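Local structure of peruvianin-I (Thevetia peruviana, 6ORM) at residues A[103-116]-A[131-143]. The protein is a germin-like latex protein of the cupin family with proteolytic activity, classed as a cysteine peptidase. Sequence-based numbering, arbitrary orientation.
Sequences EILEGFYSTNDNQL and PGLMHFTVNVGTG
Phe136 lies over Gly107 where strands 104-109 and 135-139 of the cupin beta-barrel pair antiparallel, their axes 169° apart. Paired backbone bonds at Leu105-Val138 and Gly107-Phe136 set the register, and Tyr109 N to Met134 O (2.9 Å) extends it. With CG placed between its backbone N and carbonyl carbon (chi1 63°), the Phe136 ring swings across the neighbouring strand: Gly107 CA sits 4.3 Å from the ring centroid, 22° off the normal, a CH-pi contact. Leu116 CD1 reaches the ring edge at Phe136 CE2 (3.7 Å), while Tyr109 CE1 meets that edge in plane. Replacing Phe136 by a serine is likely to uncover Gly107 and take from Tyr109 CE1 and Leu116 CD1 the ring they share. Met134 brings CE to 3.5 Å from Tyr109 CD1, and its sulfur makes an oblique Met-aromatic contact; Gln159 of a second subunit packs on both residues. On the opposite face, under Phe147 of strand 145-151, Ile104 CB lies 3.6 Å from Thr137 CG2. Beside it, Glu106, its CG anti to the backbone N and its chain folded at chi2, accepts at OE1 a hydrogen bond from Thr137 OG1 whose modelled 2.4 Å is unusually short, the exact length being doubtful.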
ATOM      1  N   GLU A 103      23.025 -28.881   2.557  1.00 46.73           N
ATOM      2  CA  GLU A 103      21.906 -29.193   1.680  1.00 46.22           C
ATOM      3  C   GLU A 103      20.637 -29.355   2.497  1.00 44.93           C
ATOM      4  O   GLU A 103      20.648 -29.980   3.562  1.00 45.24           O
ATOM      5  CB  GLU A 103      22.142 -30.469   0.865  1.00 48.01           C
ATOM      6  CG  GLU A 103      23.296 -30.391  -0.102  1.00 49.53           C
ATOM      7  CD  GLU A 103      23.395 -31.631  -0.960  1.00 51.74           C
ATOM      8  OE1 GLU A 103      22.446 -32.444  -0.940  1.00 51.61           O
ATOM      9  OE2 GLU A 103      24.424 -31.791  -1.650  1.00 53.77           O
ATOM     10  N   ILE A 104      19.541 -28.790   1.992  1.00 44.97           N
ATOM     11  CA  ILE A 104      18.285 -28.746   2.722  1.00 43.55           C
ATOM     12  C   ILE A 104      17.138 -29.165   1.815  1.00 43.85           C
ATOM     13  O   ILE A 104      17.191 -29.001   0.591  1.00 43.38           O
ATOM     14  CB  ILE A 104      18.002 -27.342   3.300  1.00 41.40           C
ATOM     15  CG1 ILE A 104      18.074 -26.290   2.191  1.00 40.77           C
ATOM     16  CG2 ILE A 104      18.963 -27.017   4.419  1.00 41.11           C
ATOM     17  CD1 ILE A 104      17.809 -24.876   2.659  1.00 39.67           C
ATOM     18  N   LEU A 105      16.092 -29.710   2.433  1.00 43.65           N
ATOM     19  CA  LEU A 105      14.781 -29.809   1.808  1.00 43.78           C
ATOM     20  C   LEU A 105      13.964 -28.601   2.247  1.00 41.70           C
ATOM     21  O   LEU A 105      13.769 -28.386   3.446  1.00 41.09           O
ATOM     22  CB  LEU A 105      14.073 -31.104   2.202  1.00 45.86           C
ATOM     23  CG  LEU A 105      14.434 -32.389   1.458  1.00 49.09           C
ATOM     24  CD1 LEU A 105      13.459 -33.499   1.832  1.00 50.44           C
ATOM     25  CD2 LEU A 105      14.452 -32.161  -0.050  1.00 49.40           C
ATOM     26  N   GLU A 106      13.509 -27.809   1.281  1.00 41.60           N
ATOM     27  CA  GLU A 106      12.735 -26.603   1.538  1.00 40.39           C
ATOM     28  C   GLU A 106      11.391 -26.732   0.836  1.00 39.85           C
ATOM     29  O   GLU A 106      11.344 -27.025  -0.362  1.00 40.63           O
ATOM     30  CB  GLU A 106      13.488 -25.363   1.047  1.00 40.09           C
ATOM     31  CG  GLU A 106      12.774 -24.048   1.290  1.00 40.23           C
ATOM     32  CD  GLU A 106      12.893 -23.570   2.720  1.00 40.78           C
ATOM     33  OE1 GLU A 106      13.897 -23.911   3.382  1.00 41.34           O
ATOM     34  OE2 GLU A 106      11.984 -22.848   3.178  1.00 40.91           O
ATOM     35  N   GLY A 107      10.303 -26.519   1.574  1.00 39.31           N
ATOM     36  CA  GLY A 107       8.984 -26.610   0.975  1.00 39.09           C
ATOM     37  C   GLY A 107       7.971 -25.712   1.648  1.00 38.08           C
ATOM     38  O   GLY A 107       8.130 -25.321   2.808  1.00 37.56           O
ATOM     39  N   PHE A 108       6.916 -25.386   0.897  1.00 37.65           N
ATOM     40  CA  PHE A 108       5.753 -24.695   1.437  1.00 37.12           C
ATOM     41  C   PHE A 108       4.483 -25.357   0.915  1.00 38.12           C
ATOM     42  O   PHE A 108       4.488 -26.034  -0.115  1.00 38.91           O
ATOM     43  CB  PHE A 108       5.763 -23.190   1.100  1.00 36.43           C
ATOM     44  CG  PHE A 108       5.365 -22.865  -0.319  1.00 37.05           C
ATOM     45  CD1 PHE A 108       4.033 -22.680  -0.664  1.00 37.02           C
ATOM     46  CD2 PHE A 108       6.329 -22.710  -1.301  1.00 37.35           C
ATOM     47  CE1 PHE A 108       3.670 -22.376  -1.966  1.00 37.36           C
ATOM     48  CE2 PHE A 108       5.972 -22.402  -2.607  1.00 38.01           C
ATOM     49  CZ  PHE A 108       4.640 -22.234  -2.937  1.00 37.90           C
ATOM     50  N   TYR A 109       3.390 -25.156   1.653  1.00 37.44           N
ATOM     51  CA  TYR A 109       2.069 -25.658   1.291  1.00 38.52           C
ATOM     52  C   TYR A 109       1.187 -24.500   0.841  1.00 38.76           C
ATOM     53  O   TYR A 109       1.146 -23.456   1.501  1.00 39.12           O
ATOM     54  CB  TYR A 109       1.407 -26.381   2.468  1.00 39.21           C
ATOM     55  CG  TYR A 109       2.210 -27.528   3.034  1.00 40.62           C
ATOM     56  CD1 TYR A 109       3.239 -27.300   3.937  1.00 40.95           C
ATOM     57  CD2 TYR A 109       1.935 -28.841   2.671  1.00 41.56           C
ATOM     58  CE1 TYR A 109       3.974 -28.346   4.461  1.00 41.83           C
ATOM     59  CE2 TYR A 109       2.664 -29.894   3.192  1.00 42.49           C
ATOM     60  CZ  TYR A 109       3.684 -29.638   4.085  1.00 42.98           C
ATOM     61  OH  TYR A 109       4.417 -30.680   4.607  1.00 45.03           O
ATOM     62  N   SER A 110       0.485 -24.686  -0.275  1.00 39.01           N
ATOM     63  CA  SER A 110      -0.445 -23.674  -0.745  1.00 38.88           C
ATOM     64  C   SER A 110      -1.760 -23.746   0.030  1.00 38.78           C
ATOM     65  O   SER A 110      -2.008 -24.669   0.810  1.00 38.33           O
ATOM     66  CB  SER A 110      -0.700 -23.837  -2.243  1.00 39.78           C
ATOM     67  OG  SER A 110      -1.637 -24.868  -2.493  1.00 41.36           O
ATOM     68  N   THR A 111      -2.619 -22.758  -0.205  1.00 39.10           N
ATOM     69  CA  THR A 111      -3.951 -22.746   0.388  1.00 40.19           C
ATOM     70  C   THR A 111      -4.944 -23.604  -0.386  1.00 42.60           C
ATOM     71  O   THR A 111      -6.127 -23.629  -0.029  1.00 44.04           O
ATOM     72  CB  THR A 111      -4.480 -21.312   0.485  1.00 38.92           C
ATOM     73  OG1 THR A 111      -4.524 -20.725  -0.821  1.00 38.75           O
ATOM     74  CG2 THR A 111      -3.586 -20.467   1.396  1.00 37.05           C
ATOM     75  N   ASN A 112      -4.504 -24.277  -1.446  1.00 42.42           N
ATOM     76  CA  ASN A 112      -5.362 -25.154  -2.242  1.00 45.06           C
ATOM     77  C   ASN A 112      -5.105 -26.592  -1.802  1.00 45.64           C
ATOM     78  O   ASN A 112      -4.276 -27.298  -2.376  1.00 45.19           O
ATOM     79  CB  ASN A 112      -5.105 -24.961  -3.730  1.00 47.05           C
ATOM     80  CG  ASN A 112      -6.068 -25.748  -4.594  1.00 50.11           C
ATOM     81  OD1 ASN A 112      -7.080 -26.252  -4.111  1.00 51.11           O
ATOM     82  ND2 ASN A 112      -5.756 -25.859  -5.881  1.00 51.71           N
ATOM     83  N   ASP A 113      -5.829 -27.026  -0.767  1.00 47.07           N
ATOM     84  CA  ASP A 113      -5.683 -28.367  -0.186  1.00 48.39           C
ATOM     85  C   ASP A 113      -4.239 -28.677   0.199  1.00 46.35           C
ATOM     86  O   ASP A 113      -3.807 -29.831   0.152  1.00 46.54           O
ATOM     87  CB  ASP A 113      -6.208 -29.445  -1.141  1.00 52.01           C
ATOM     88  CG  ASP A 113      -7.708 -29.385  -1.323  1.00 55.02           C
ATOM     89  OD1 ASP A 113      -8.402 -28.880  -0.412  1.00 55.50           O
ATOM     90  OD2 ASP A 113      -8.195 -29.847  -2.377  1.00 56.64           O
ATOM     91  N   ASN A 114      -3.491 -27.648   0.602  1.00 44.54           N
ATOM     92  CA  ASN A 114      -2.130 -27.817   1.106  1.00 43.66           C
ATOM     93  C   ASN A 114      -1.256 -28.587   0.119  1.00 44.05           C
ATOM     94  O   ASN A 114      -0.482 -29.467   0.500  1.00 44.06           O
ATOM     95  CB  ASN A 114      -2.131 -28.501   2.477  1.00 43.66           C
ATOM     96  CG  ASN A 114      -2.527 -27.563   3.597  1.00 43.50           C
ATOM     97  OD1 ASN A 114      -2.660 -26.357   3.392  1.00 43.28           O
ATOM     98  ND2 ASN A 114      -2.713 -28.110   4.791  1.00 43.79           N
ATOM     99  N   GLN A 115      -1.392 -28.268  -1.169  1.00 44.63           N
ATOM    100  CA  GLN A 115      -0.460 -28.811  -2.149  1.00 44.74           C
ATOM    101  C   GLN A 115       0.960 -28.406  -1.772  1.00 41.82           C
ATOM    102  O   GLN A 115       1.226 -27.241  -1.463  1.00 41.19           O
ATOM    103  CB  GLN A 115      -0.801 -28.321  -3.557  1.00 45.87           C
ATOM    104  CG  GLN A 115       0.204 -28.781  -4.609  1.00 47.55           C
ATOM    105  CD  GLN A 115      -0.342 -28.716  -6.022  1.00 49.42           C
ATOM    106  OE1 GLN A 115      -1.515 -28.406  -6.233  1.00 50.38           O
ATOM    107  NE2 GLN A 115       0.510 -29.007  -7.001  1.00 50.35           N
ATOM    108  N   LEU A 116       1.868 -29.375  -1.794  1.00 42.48           N
ATOM    109  CA  LEU A 116       3.229 -29.175  -1.320  1.00 40.72           C
ATOM    110  C   LEU A 116       4.154 -28.900  -2.496  1.00 40.73           C
ATOM    111  O   LEU A 116       4.168 -29.658  -3.470  1.00 41.93           O
ATOM    112  CB  LEU A 116       3.714 -30.392  -0.533  1.00 41.11           C
ATOM    113  CG  LEU A 116       5.188 -30.374  -0.127  1.00 41.47           C
ATOM    114  CD1 LEU A 116       5.494 -29.182   0.776  1.00 40.26           C
ATOM    115  CD2 LEU A 116       5.592 -31.686   0.541  1.00 42.78           C
ATOM    116  N   PRO A 131       3.789 -15.109   1.112  1.00 33.99           N
ATOM    117  CA  PRO A 131       3.567 -14.612   2.479  1.00 33.42           C
ATOM    118  C   PRO A 131       2.558 -15.454   3.247  1.00 33.48           C
ATOM    119  O   PRO A 131       1.486 -15.792   2.738  1.00 33.78           O
ATOM    120  CB  PRO A 131       3.054 -13.183   2.258  1.00 33.92           C
ATOM    121  CG  PRO A 131       2.512 -13.183   0.864  1.00 34.65           C
ATOM    122  CD  PRO A 131       3.402 -14.116   0.096  1.00 34.11           C
ATOM    123  N   GLY A 132       2.912 -15.787   4.488  1.00 33.30           N
ATOM    124  CA  GLY A 132       1.999 -16.424   5.410  1.00 33.84           C
ATOM    125  C   GLY A 132       1.833 -17.916   5.237  1.00 34.64           C
ATOM    126  O   GLY A 132       1.162 -18.546   6.066  1.00 34.70           O
ATOM    127  N   LEU A 133       2.419 -18.507   4.198  1.00 34.48           N
ATOM    128  CA  LEU A 133       2.167 -19.906   3.892  1.00 34.67           C
ATOM    129  C   LEU A 133       3.054 -20.811   4.736  1.00 34.47           C
ATOM    130  O   LEU A 133       4.229 -20.514   4.976  1.00 33.99           O
ATOM    131  CB  LEU A 133       2.395 -20.182   2.405  1.00 34.54           C
ATOM    132  CG  LEU A 133       1.452 -19.465   1.434  1.00 34.80           C
ATOM    133  CD1 LEU A 133       1.525 -20.098   0.049  1.00 35.26           C
ATOM    134  CD2 LEU A 133       0.019 -19.470   1.961  1.00 34.96           C
ATOM    135  N   MET A 134       2.472 -21.921   5.182  1.00 34.71           N
ATOM    136  CA  MET A 134       3.184 -22.901   5.991  1.00 36.02           C
ATOM    137  C   MET A 134       4.367 -23.463   5.216  1.00 35.86           C
ATOM    138  O   MET A 134       4.240 -23.816   4.042  1.00 36.11           O
ATOM    139  CB  MET A 134       2.219 -24.020   6.390  1.00 37.88           C
ATOM    140  CG  MET A 134       2.787 -25.114   7.277  1.00 40.16           C
ATOM    141  SD  MET A 134       1.463 -26.188   7.870  1.00 42.67           S
ATOM    142  CE  MET A 134       0.727 -26.686   6.315  1.00 43.03           C
ATOM    143  N   HIS A 135       5.523 -23.537   5.873  1.00 36.27           N
ATOM    144  CA  HIS A 135       6.740 -23.986   5.215  1.00 36.78           C
ATOM    145  C   HIS A 135       7.629 -24.707   6.219  1.00 37.56           C
ATOM    146  O   HIS A 135       7.346 -24.748   7.419  1.00 37.38           O
ATOM    147  CB  HIS A 135       7.493 -22.816   4.563  1.00 37.23           C
ATOM    148  CG  HIS A 135       7.928 -21.760   5.530  1.00 36.64           C
ATOM    149  ND1 HIS A 135       7.136 -20.682   5.862  1.00 37.16           N
ATOM    150  CD2 HIS A 135       9.076 -21.614   6.233  1.00 37.64           C
ATOM    151  CE1 HIS A 135       7.777 -19.916   6.727  1.00 36.59           C
ATOM    152  NE2 HIS A 135       8.957 -20.458   6.968  1.00 37.62           N
ATOM    153  N   PHE A 136       8.722 -25.272   5.707  1.00 37.81           N
ATOM    154  CA  PHE A 136       9.658 -26.019   6.535  1.00 38.64           C
ATOM    155  C   PHE A 136      11.004 -26.090   5.833  1.00 38.38           C
ATOM    156  O   PHE A 136      11.105 -25.912   4.617  1.00 38.62           O
ATOM    157  CB  PHE A 136       9.151 -27.436   6.830  1.00 39.88           C
ATOM    158  CG  PHE A 136       9.006 -28.294   5.600  1.00 41.28           C
ATOM    159  CD1 PHE A 136      10.088 -28.999   5.090  1.00 42.24           C
ATOM    160  CD2 PHE A 136       7.786 -28.400   4.956  1.00 41.21           C
ATOM    161  CE1 PHE A 136       9.955 -29.780   3.960  1.00 42.83           C
ATOM    162  CE2 PHE A 136       7.647 -29.184   3.828  1.00 41.67           C
ATOM    163  CZ  PHE A 136       8.731 -29.875   3.330  1.00 42.22           C
ATOM    164  N   THR A 137      12.034 -26.379   6.625  1.00 39.34           N
ATOM    165  CA  THR A 137      13.350 -26.735   6.121  1.00 39.53           C
ATOM    166  C   THR A 137      13.861 -27.935   6.903  1.00 41.29           C
ATOM    167  O   THR A 137      13.728 -27.986   8.129  1.00 41.71           O
ATOM    168  CB  THR A 137      14.346 -25.573   6.251  1.00 39.31           C
ATOM    169  OG1 THR A 137      13.754 -24.364   5.758  1.00 38.40           O
ATOM    170  CG2 THR A 137      15.606 -25.867   5.467  1.00 39.55           C
ATOM    171  N   VAL A 138      14.427 -28.908   6.191  1.00 41.58           N
ATOM    172  CA  VAL A 138      15.053 -30.073   6.806  1.00 43.08           C
ATOM    173  C   VAL A 138      16.475 -30.186   6.278  1.00 43.79           C
ATOM    174  O   VAL A 138      16.712 -30.056   5.073  1.00 42.90           O
ATOM    175  CB  VAL A 138      14.262 -31.371   6.531  1.00 44.01           C
ATOM    176  CG1 VAL A 138      14.944 -32.568   7.192  1.00 45.24           C
ATOM    177  CG2 VAL A 138      12.825 -31.237   7.018  1.00 43.75           C
ATOM    178  N   ASN A 139      17.419 -30.430   7.185  1.00 44.76           N
ATOM    179  CA  ASN A 139      18.812 -30.667   6.824  1.00 46.61           C
ATOM    180  C   ASN A 139      18.962 -32.090   6.292  1.00 47.94           C
ATOM    181  O   ASN A 139      18.754 -33.056   7.031  1.00 49.00           O
ATOM    182  CB  ASN A 139      19.705 -30.441   8.043  1.00 47.57           C
ATOM    183  CG  ASN A 139      21.184 -30.479   7.708  1.00 48.70           C
ATOM    184  OD1 ASN A 139      21.581 -30.842   6.601  1.00 49.39           O
ATOM    185  ND2 ASN A 139      22.013 -30.104   8.676  1.00 48.56           N
ATOM    186  N   VAL A 140      19.313 -32.220   5.011  1.00 46.98           N
ATOM    187  CA  VAL A 140      19.502 -33.525   4.389  1.00 49.19           C
ATOM    188  C   VAL A 140      20.945 -33.759   3.950  1.00 51.49           C
ATOM    189  O   VAL A 140      21.240 -34.778   3.326  1.00 53.20           O
ATOM    190  CB  VAL A 140      18.534 -33.725   3.205  1.00 48.46           C
ATOM    191  CG1 VAL A 140      17.093 -33.735   3.698  1.00 47.45           C
ATOM    192  CG2 VAL A 140      18.739 -32.648   2.148  1.00 47.14           C
ATOM    193  N   GLY A 141      21.853 -32.831   4.252  1.00 51.20           N
ATOM    194  CA  GLY A 141      23.247 -32.966   3.910  1.00 53.16           C
ATOM    195  C   GLY A 141      24.117 -33.320   5.102  1.00 55.15           C
ATOM    196  O   GLY A 141      23.641 -33.660   6.187  1.00 54.83           O
ATOM    197  N   THR A 142      25.426 -33.256   4.873  1.00 57.25           N
ATOM    198  CA  THR A 142      26.399 -33.526   5.919  1.00 58.72           C
ATOM    199  C   THR A 142      26.759 -32.227   6.631  1.00 57.10           C
ATOM    200  O   THR A 142      26.790 -31.151   6.026  1.00 55.62           O
ATOM    201  CB  THR A 142      27.663 -34.175   5.350  1.00 60.89           C
ATOM    202  OG1 THR A 142      28.119 -33.422   4.219  1.00 61.12           O
ATOM    203  CG2 THR A 142      27.392 -35.613   4.929  1.00 61.68           C
ATOM    204  N   GLY A 143      27.021 -32.338   7.932  1.00 53.22           N
ATOM    205  CA  GLY A 143      27.327 -31.177   8.747  1.00 54.13           C
ATOM    206  C   GLY A 143      26.150 -30.219   8.886  1.00 54.90           C
ATOM    207  O   GLY A 143      24.981 -30.580   8.725  1.00 55.00           O
TER
HETATM  208  O   HOH W   1      23.832 -30.090   5.233  1.00 49.97           O